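Local coordinates for protein peroxiredoxin 5 (PDB 2XHF) that probably reduces hydrogen peroxide and organic hydroperoxides at the expense of thiols, as a peroxiredoxin of the thioredoxin-fold superfamily, at residues V23-D28 against F34-V39; G119-S124 against G129-R134. All blocks are in the same frame, centred on the assembly; numbering follows the deposited sequence.

Contact 1 of 2, residues V23-D28 against F34-V39; sequences VLVYED and FPIHDV
V25, F34 and I36 form the apolar centre of this contact, which pairs the two strands of a short antiparallel beta hairpin. V25 CG2 lies 3.9 Å from F34 CE1 and also reaches I36 CB, at 4.1 Å. The F34 ring stands on the same face of the hairpin as V25: CG lies between the backbone N and the carbonyl carbon (chi1 48°), a rotation that swings the ring toward strand 24-26, beneath V25 O, which lies above one ring face, offset toward the rim. R105 and L107 of strand 105-108 also pack on F34, while V25 and I36 reach I83 of strand 79-84. The hairpin, which precedes the first strand of the central thioredoxin-like sheet, 44-49, thus covers these two strands on one side. The extended chain of E27 crosses the far end of the ring at a slant, its CB close to CE2 and its OE1 3.3 Å from F34 CZ, with the carboxylate and ring planes 55° apart; OE2 forms a salt bridge with R105. Cutting F34 back to an alanine is likely to open a gap between V25 CG2 and the chain of E27 and to leave R105 and L107 without the ring they pack on. L24 and P35 diverge from their non-hydrogen-bonded pair, yet L24 CD2 folds over the F34-P35 peptide, 3.4 Å from P35 N. The backbones are tied by a reciprocal pair, V25 N to F34 O and F34 N to V25 O, the former nearly straight at 170°. Beyond it I36 N donates to V23 O at 2.9 Å, extending the pairing toward helix 37-40. There water 1 accepts from H37 N at 2.9 Å and gives a weak bond back to V23 O.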
ATOM      1  N   VAL A  23      -6.162 -17.661  10.819  1.00 18.75           N
ATOM      2  CA  VAL A  23      -6.549 -16.261  10.962  1.00 18.22           C
ATOM      3  C   VAL A  23      -7.177 -15.736   9.681  1.00 15.48           C
ATOM      4  O   VAL A  23      -7.021 -16.322   8.607  1.00 17.38           O
ATOM      5  CB  VAL A  23      -5.371 -15.369  11.356  1.00 27.30           C
ATOM      6  CG1 VAL A  23      -4.551 -15.991  12.485  1.00 32.27           C
ATOM      7  CG2 VAL A  23      -4.533 -15.121  10.191  1.00 32.58           C
ATOM      8  N   LEU A  24      -7.922 -14.646   9.815  1.00 15.04           N
ATOM      9  CA  LEU A  24      -8.562 -13.991   8.678  1.00 16.48           C
ATOM     10  C   LEU A  24      -7.557 -13.240   7.826  1.00 14.41           C
ATOM     11  O   LEU A  24      -6.669 -12.547   8.346  1.00 16.59           O
ATOM     12  CB  LEU A  24      -9.602 -12.988   9.181  1.00 23.59           C
ATOM     13  CG  LEU A  24     -10.875 -13.539   9.805  1.00 24.24           C
ATOM     14  CD1 LEU A  24     -11.755 -12.368  10.195  1.00 29.41           C
ATOM     15  CD2 LEU A  24     -11.598 -14.454   8.825  1.00 26.76           C
ATOM     16  N   VAL A  25      -7.680 -13.400   6.515  1.00 13.34           N
ATOM     17  CA  VAL A  25      -6.950 -12.583   5.577  1.00 13.29           C
ATOM     18  C   VAL A  25      -7.939 -11.929   4.637  1.00 13.15           C
ATOM     19  O   VAL A  25      -9.127 -12.251   4.626  1.00 13.47           O
ATOM     20  CB  VAL A  25      -5.879 -13.383   4.805  1.00 13.56           C
ATOM     21  CG1 VAL A  25      -4.838 -13.903   5.766  1.00 16.58           C
ATOM     22  CG2 VAL A  25      -6.521 -14.520   4.045  1.00 14.38           C
ATOM     23  N   TYR A  26      -7.449 -10.950   3.884  1.00 12.17           N
ATOM     24  CA  TYR A  26      -8.300 -10.139   3.032  1.00 13.13           C
ATOM     25  C   TYR A  26      -7.877 -10.308   1.587  1.00 12.75           C
ATOM     26  O   TYR A  26      -6.712 -10.604   1.302  1.00 15.09           O
ATOM     27  CB  TYR A  26      -8.186  -8.666   3.454  1.00 13.15           C
ATOM     28  CG  TYR A  26      -8.589  -8.451   4.872  1.00 13.90           C
ATOM     29  CD1 TYR A  26      -7.726  -8.776   5.921  1.00 14.10           C
ATOM     30  CD2 TYR A  26      -9.834  -7.926   5.185  1.00 16.67           C
ATOM     31  CE1 TYR A  26      -8.118  -8.606   7.233  1.00 18.03           C
ATOM     32  CE2 TYR A  26     -10.227  -7.757   6.482  1.00 17.83           C
ATOM     33  CZ  TYR A  26      -9.368  -8.087   7.506  1.00 19.13           C
ATOM     34  OH  TYR A  26      -9.771  -7.901   8.808  1.00 25.77           O
ATOM     35  N   GLU A  27      -8.817 -10.165   0.669  1.00 12.59           N
ATOM     36  CA  GLU A  27      -8.493 -10.288  -0.743  1.00 12.57           C
ATOM     37  C   GLU A  27      -9.387  -9.316  -1.501  1.00 14.05           C
ATOM     38  O   GLU A  27     -10.602  -9.269  -1.255  1.00 14.82           O
ATOM     39  CB  GLU A  27      -8.738 -11.720  -1.206  1.00 12.99           C
ATOM     40  CG  GLU A  27      -8.269 -12.022  -2.613  1.00 14.06           C
ATOM     41  CD  GLU A  27      -8.498 -13.480  -2.995  1.00 14.14           C
ATOM     42  OE1 GLU A  27      -9.311 -14.166  -2.336  1.00 17.30           O
ATOM     43  OE2 GLU A  27      -7.873 -13.923  -3.970  1.00 14.52           O
ATOM     44  N   ASP A  28      -8.772  -8.496  -2.351  1.00 13.83           N
ATOM     45  CA  ASP A  28      -9.461  -7.506  -3.202  1.00 15.38           C
ATOM     46  C   ASP A  28     -10.008  -6.265  -2.471  1.00 16.93           C
ATOM     47  O   ASP A  28      -9.627  -5.130  -2.783  1.00 16.63           O
ATOM     48  CB  ASP A  28     -10.562  -8.146  -4.040  1.00 16.39           C
ATOM     49  CG  ASP A  28     -10.030  -9.190  -4.998  1.00 18.31           C
ATOM     50  OD1 ASP A  28      -9.147  -8.846  -5.803  1.00 18.73           O
ATOM     51  OD2 ASP A  28     -10.487 -10.354  -4.949  1.00 23.56           O
ATOM     52  N   PHE A  34     -11.698 -13.838   4.986  1.00 14.79           N
ATOM     53  CA  PHE A  34     -12.003 -15.243   5.195  1.00 14.18           C
ATOM     54  C   PHE A  34     -10.786 -15.878   5.860  1.00 12.14           C
ATOM     55  O   PHE A  34      -9.657 -15.372   5.749  1.00 11.94           O
ATOM     56  CB  PHE A  34     -12.289 -15.943   3.856  1.00 15.43           C
ATOM     57  CG  PHE A  34     -11.271 -15.644   2.803  1.00 14.08           C
ATOM     58  CD1 PHE A  34     -10.135 -16.402   2.685  1.00 13.45           C
ATOM     59  CD2 PHE A  34     -11.451 -14.585   1.936  1.00 19.31           C
ATOM     60  CE1 PHE A  34      -9.188 -16.136   1.731  1.00 14.83           C
ATOM     61  CE2 PHE A  34     -10.505 -14.293   0.972  1.00 20.01           C
ATOM     62  CZ  PHE A  34      -9.357 -15.061   0.876  1.00 16.05           C
ATOM     63  N   PRO A  35     -11.006 -16.987   6.563  1.00 13.10           N
ATOM     64  CA  PRO A  35      -9.843 -17.670   7.140  1.00 14.14           C
ATOM     65  C   PRO A  35      -8.910 -18.140   6.051  1.00 13.23           C
ATOM     66  O   PRO A  35      -9.328 -18.675   5.022  1.00 13.95           O
ATOM     67  CB  PRO A  35     -10.473 -18.901   7.828  1.00 17.70           C
ATOM     68  CG  PRO A  35     -11.901 -18.519   8.069  1.00 18.88           C
ATOM     69  CD  PRO A  35     -12.288 -17.633   6.922  1.00 15.20           C
ATOM     70  N   ILE A  36      -7.626 -17.967   6.273  1.00 13.03           N
ATOM     71  CA  ILE A  36      -6.652 -18.468   5.304  1.00 13.07           C
ATOM     72  C   ILE A  36      -6.790 -19.982   5.110  1.00 12.40           C
ATOM     73  O   ILE A  36      -6.451 -20.507   4.047  1.00 12.64           O
ATOM     74  CB  ILE A  36      -5.221 -18.054   5.682  1.00 13.20           C
ATOM     75  CG1 ILE A  36      -4.277 -18.298   4.495  1.00 13.67           C
ATOM     76  CG2 ILE A  36      -4.729 -18.714   6.954  1.00 14.61           C
ATOM     77  CD1 ILE A  36      -2.888 -17.714   4.697  1.00 15.18           C
ATOM     78  N   HIS A  37      -7.281 -20.690   6.127  1.00 12.64           N
ATOM     79  CA  HIS A  37      -7.548 -22.122   5.963  1.00 11.84           C
ATOM     80  C   HIS A  37      -8.456 -22.448   4.778  1.00 12.15           C
ATOM     81  O   HIS A  37      -8.401 -23.559   4.246  1.00 13.39           O
ATOM     82  CB  HIS A  37      -8.127 -22.702   7.237  1.00 14.07           C
ATOM     83  CG  HIS A  37      -7.094 -23.012   8.267  1.00 16.91           C
ATOM     84  ND1 HIS A  37      -7.300 -23.924   9.275  1.00 18.41           N
ATOM     85  CD2 HIS A  37      -5.829 -22.554   8.427  1.00 16.47           C
ATOM     86  CE1 HIS A  37      -6.222 -23.996  10.029  1.00 16.97           C
ATOM     87  NE2 HIS A  37      -5.310 -23.182   9.532  1.00 17.64           N
ATOM     88  N   ASP A  38      -9.310 -21.507   4.371  1.00 11.91           N
ATOM     89  CA  ASP A  38     -10.162 -21.758   3.211  1.00 13.20           C
ATOM     90  C   ASP A  38      -9.339 -22.000   1.961  1.00 14.05           C
ATOM     91  O   ASP A  38      -9.770 -22.700   1.058  1.00 14.93           O
ATOM     92  CB  ASP A  38     -11.103 -20.586   2.919  1.00 14.23           C
ATOM     93  CG  ASP A  38     -12.190 -20.402   3.960  1.00 14.49           C
ATOM     94  OD1 ASP A  38     -12.368 -21.257   4.856  1.00 17.79           O
ATOM     95  OD2 ASP A  38     -12.906 -19.386   3.837  1.00 15.90           O
ATOM     96  N   VAL A  39      -8.163 -21.387   1.882  1.00 12.47           N
ATOM     97  CA  VAL A  39      -7.394 -21.439   0.649  1.00 12.64           C
ATOM     98  C   VAL A  39      -6.817 -22.842   0.426  1.00 14.19           C
ATOM     99  O   VAL A  39      -6.763 -23.316  -0.707  1.00 14.86           O
ATOM    100  CB  VAL A  39      -6.261 -20.373   0.678  1.00 12.33           C
ATOM    101  CG1 VAL A  39      -5.412 -20.454  -0.582  1.00 12.79           C
ATOM    102  CG2 VAL A  39      -6.865 -18.983   0.845  1.00 14.45           C
TER
HETATM  103  O   HOH W   1      -7.651 -19.661   8.782  1.00 21.15           O

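Contact 2 of 2, residues G119-S124 against G129-R134; sequences GTELDS and GNNRSR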
ATOM      1  N   GLY A 119       5.270 -15.924  13.325  1.00 27.72           N
ATOM      2  CA  GLY A 119       6.558 -15.533  13.873  1.00 30.02           C
ATOM      3  C   GLY A 119       7.531 -14.960  12.844  1.00 24.78           C
ATOM      4  O   GLY A 119       8.746 -15.041  13.019  1.00 29.04           O
ATOM      5  N   THR A 120       7.009 -14.372  11.774  1.00 22.77           N
ATOM      6  CA  THR A 120       7.849 -13.948  10.661  1.00 23.56           C
ATOM      7  C   THR A 120       7.863 -12.427  10.505  1.00 22.33           C
ATOM      8  O   THR A 120       8.098 -11.898   9.420  1.00 24.00           O
ATOM      9  CB  THR A 120       7.368 -14.585   9.342  1.00 22.16           C
ATOM     10  OG1 THR A 120       5.983 -14.294   9.153  1.00 26.61           O
ATOM     11  CG2 THR A 120       7.536 -16.101   9.386  1.00 27.78           C
ATOM     12  N   GLU A 121       7.597 -11.721  11.591  1.00 25.92           N
ATOM     13  CA  GLU A 121       7.676 -10.271  11.587  1.00 24.93           C
ATOM     14  C   GLU A 121       9.086  -9.758  11.280  1.00 21.63           C
ATOM     15  O   GLU A 121      10.093 -10.261  11.796  1.00 29.47           O
ATOM     16  CB  GLU A 121       7.204  -9.724  12.931  1.00 37.07           C
ATOM     17  CG  GLU A 121       6.075  -8.738  12.833  1.00 41.94           C
ATOM     18  CD  GLU A 121       5.689  -8.174  14.183  1.00 39.16           C
ATOM     19  OE1 GLU A 121       5.037  -7.114  14.222  1.00 43.19           O
ATOM     20  OE2 GLU A 121       6.026  -8.808  15.204  1.00 47.77           O
ATOM     21  N   LEU A 122       9.116  -8.717  10.460  1.00 21.01           N
ATOM     22  CA  LEU A 122      10.312  -7.985  10.102  1.00 25.29           C
ATOM     23  C   LEU A 122      10.286  -6.675  10.874  1.00 28.08           C
ATOM     24  O   LEU A 122       9.221  -6.070  11.035  1.00 27.18           O
ATOM     25  CB  LEU A 122      10.246  -7.698   8.608  1.00 30.62           C
ATOM     26  CG  LEU A 122      11.452  -7.336   7.774  1.00 33.32           C
ATOM     27  CD1 LEU A 122      12.546  -8.386   7.874  1.00 30.92           C
ATOM     28  CD2 LEU A 122      10.981  -7.229   6.350  1.00 27.63           C
ATOM     29  N   ASP A 123      11.449  -6.240  11.345  1.00 29.01           N
ATOM     30  CA  ASP A 123      11.596  -4.954  12.010  1.00 30.67           C
ATOM     31  C   ASP A 123      11.749  -3.885  10.926  1.00 24.12           C
ATOM     32  O   ASP A 123      12.864  -3.477  10.614  1.00 34.52           O
ATOM     33  CB  ASP A 123      12.835  -4.984  12.909  1.00 32.53           C
ATOM     34  CG  ASP A 123      12.956  -3.764  13.794  1.00 38.06           C
ATOM     35  OD1 ASP A 123      12.138  -2.833  13.654  1.00 38.46           O
ATOM     36  OD2 ASP A 123      13.890  -3.730  14.628  1.00 42.32           O
ATOM     37  N   SER A 124      10.639  -3.420  10.363  1.00 20.51           N
ATOM     38  CA  SER A 124      10.685  -2.563   9.175  1.00 18.91           C
ATOM     39  C   SER A 124       9.992  -1.209   9.319  1.00 20.16           C
ATOM     40  O   SER A 124       9.778  -0.527   8.331  1.00 19.56           O
ATOM     41  CB  SER A 124      10.091  -3.313   7.981  1.00 18.64           C
ATOM     42  OG  SER A 124       8.759  -3.732   8.229  1.00 20.15           O
ATOM     43  N   GLY A 129       6.957   2.029   7.705  1.00 17.82           N
ATOM     44  CA  GLY A 129       5.879   2.539   8.541  1.00 20.49           C
ATOM     45  C   GLY A 129       5.343   1.541   9.552  1.00 24.83           C
ATOM     46  O   GLY A 129       4.787   1.919  10.569  1.00 26.67           O
ATOM     47  N   ASN A 130       5.483   0.264   9.246  1.00 21.55           N
ATOM     48  CA  ASN A 130       4.996  -0.810  10.089  1.00 20.90           C
ATOM     49  C   ASN A 130       5.854  -2.056   9.840  1.00 18.55           C
ATOM     50  O   ASN A 130       6.748  -2.043   8.981  1.00 20.25           O
ATOM     51  CB  ASN A 130       3.516  -1.085   9.807  1.00 22.45           C
ATOM     52  CG  ASN A 130       3.258  -1.591   8.386  1.00 19.16           C
ATOM     53  OD1 ASN A 130       4.020  -1.325   7.468  1.00 21.13           O
ATOM     54  ND2 ASN A 130       2.134  -2.280   8.201  1.00 25.40           N
ATOM     55  N   ASN A 131       5.589  -3.117  10.597  1.00 19.06           N
ATOM     56  CA  ASN A 131       6.346  -4.349  10.492  1.00 21.60           C
ATOM     57  C   ASN A 131       5.730  -5.237   9.437  1.00 20.90           C
ATOM     58  O   ASN A 131       4.537  -5.525   9.461  1.00 25.73           O
ATOM     59  CB  ASN A 131       6.374  -5.080  11.827  1.00 25.27           C
ATOM     60  CG  ASN A 131       7.232  -4.382  12.843  1.00 29.32           C
ATOM     61  OD1 ASN A 131       7.952  -3.439  12.519  1.00 26.49           O
ATOM     62  ND2 ASN A 131       7.177  -4.851  14.080  1.00 34.51           N
ATOM     63  N   ARG A 132       6.555  -5.638   8.490  1.00 17.13           N
ATOM     64  CA  ARG A 132       6.113  -6.446   7.383  1.00 16.75           C
ATOM     65  C   ARG A 132       6.558  -7.866   7.653  1.00 19.81           C
ATOM     66  O   ARG A 132       7.045  -8.183   8.729  1.00 27.81           O
ATOM     67  CB  ARG A 132       6.711  -5.916   6.087  1.00 17.92           C
ATOM     68  CG  ARG A 132       6.352  -4.448   5.815  1.00 18.71           C
ATOM     69  CD  ARG A 132       4.843  -4.256   5.616  1.00 15.98           C
ATOM     70  NE  ARG A 132       4.505  -2.875   5.260  1.00 14.57           N
ATOM     71  CZ  ARG A 132       4.494  -2.377   4.028  1.00 14.99           C
ATOM     72  NH1 ARG A 132       4.726  -3.154   2.982  1.00 14.39           N
ATOM     73  NH2 ARG A 132       4.193  -1.105   3.828  1.00 16.68           N
ATOM     74  N   SER A 133       6.371  -8.732   6.680  1.00 17.39           N
ATOM     75  CA  SER A 133       6.794 -10.113   6.827  1.00 18.13           C
ATOM     76  C   SER A 133       8.162 -10.330   6.232  1.00 17.17           C
ATOM     77  O   SER A 133       8.471  -9.781   5.177  1.00 18.05           O
ATOM     78  CB  SER A 133       5.831 -11.023   6.085  1.00 18.97           C
ATOM     79  OG  SER A 133       6.130 -12.398   6.312  1.00 22.54           O
ATOM     80  N   ARG A 134       8.941 -11.194   6.870  1.00 18.84           N
ATOM     81  CA  ARG A 134      10.120 -11.764   6.249  1.00 20.23           C
ATOM     82  C   ARG A 134       9.678 -12.652   5.113  1.00 17.42           C
ATOM     83  O   ARG A 134       8.526 -13.083   5.081  1.00 18.17           O
ATOM     84  CB  ARG A 134      10.892 -12.634   7.244  1.00 26.44           C
ATOM     85  CG  ARG A 134      11.416 -11.880   8.443  1.00 40.14           C
ATOM     86  CD  ARG A 134      12.300 -12.742   9.332  1.00 50.75           C
ATOM     87  NE  ARG A 134      12.437 -12.136  10.652  1.00 56.62           N
ATOM     88  CZ  ARG A 134      13.320 -11.195  10.976  1.00 61.84           C
ATOM     89  NH1 ARG A 134      14.190 -10.734  10.079  1.00 66.93           N
ATOM     90  NH2 ARG A 134      13.337 -10.714  12.212  1.00 67.51           N
TER
HETATM   91  O   HOH W   2      10.679 -12.690  12.655  1.00 38.32           O
HETATM   92  O   HOH W   3      13.712  -7.901  11.713  1.00 32.55           O
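N130 and S124 meet where two loop segments run side by side in roughly opposite directions: S124 OG donates to N130 O at 2.7 Å, in the carbonyl plane and on a lone pair. N131 follows with its amide wedged against the first segment. Its ND2 reaches E121 OE1 at 3.1 Å; the acceptor lies in the amide plane, but the donor approaches from above the carboxylate plane, the two groups being turned 72° apart. R132 N returns to S124 OG at 2.9 Å, so that the one hydroxyl spans N131 in the chain, donating to N130 O and accepting the R132 N-H. R132 O then takes the N-H of L122. The side chain of R132 bends at chi2 (-64°) and turns away, bringing NE to N130 OD1 at 2.7 Å; OD1 lies in the guanidinium plane, while NE is tilted 24° from the plane of the N130 amide carbonyl. R132 NH2 forms a salt bridge with D87 of the second subunit. S133 pairs with E121 in a single backbone bridge, and its buried carbonyl oxygen has no polar partner, although L122 CD2 lies close by. R134 N donates to T120 O at 2.8 Å, almost straight on. The extended R134 chain passes L122 CD1 and lays a guanidinium face over L122 CA, with NE bonded to water 2, which donates to G119 O and E121 O. The pair thus flanks helix 125-128, starting from the Schellman motif that ends helix 113-118 at G119 and leading into strand 136-141.

Overall arrangement
Contact 1 closes before contact 2 opens along the chain; their centres are 19 Å apart and their nearest atoms about 10 Å. Helix 113-118 relates them: V23 and I36 of contact 1 pack on F114, whereas E121 and S133 of contact 2 lie against R116 and T115. Contact 1 backs onto strands 79-84 and 105-108 of the central sheet. Contact 2 reaches the loop after strand 44-49, where R132 binds V51 O; in peroxiredoxins this loop leads to the peroxidatic cysteine, a position that appears to be a serine in this deposited chain. Of the two, contact 2 alone is touched by the second subunit, in part through R132 and D87 of that subunit.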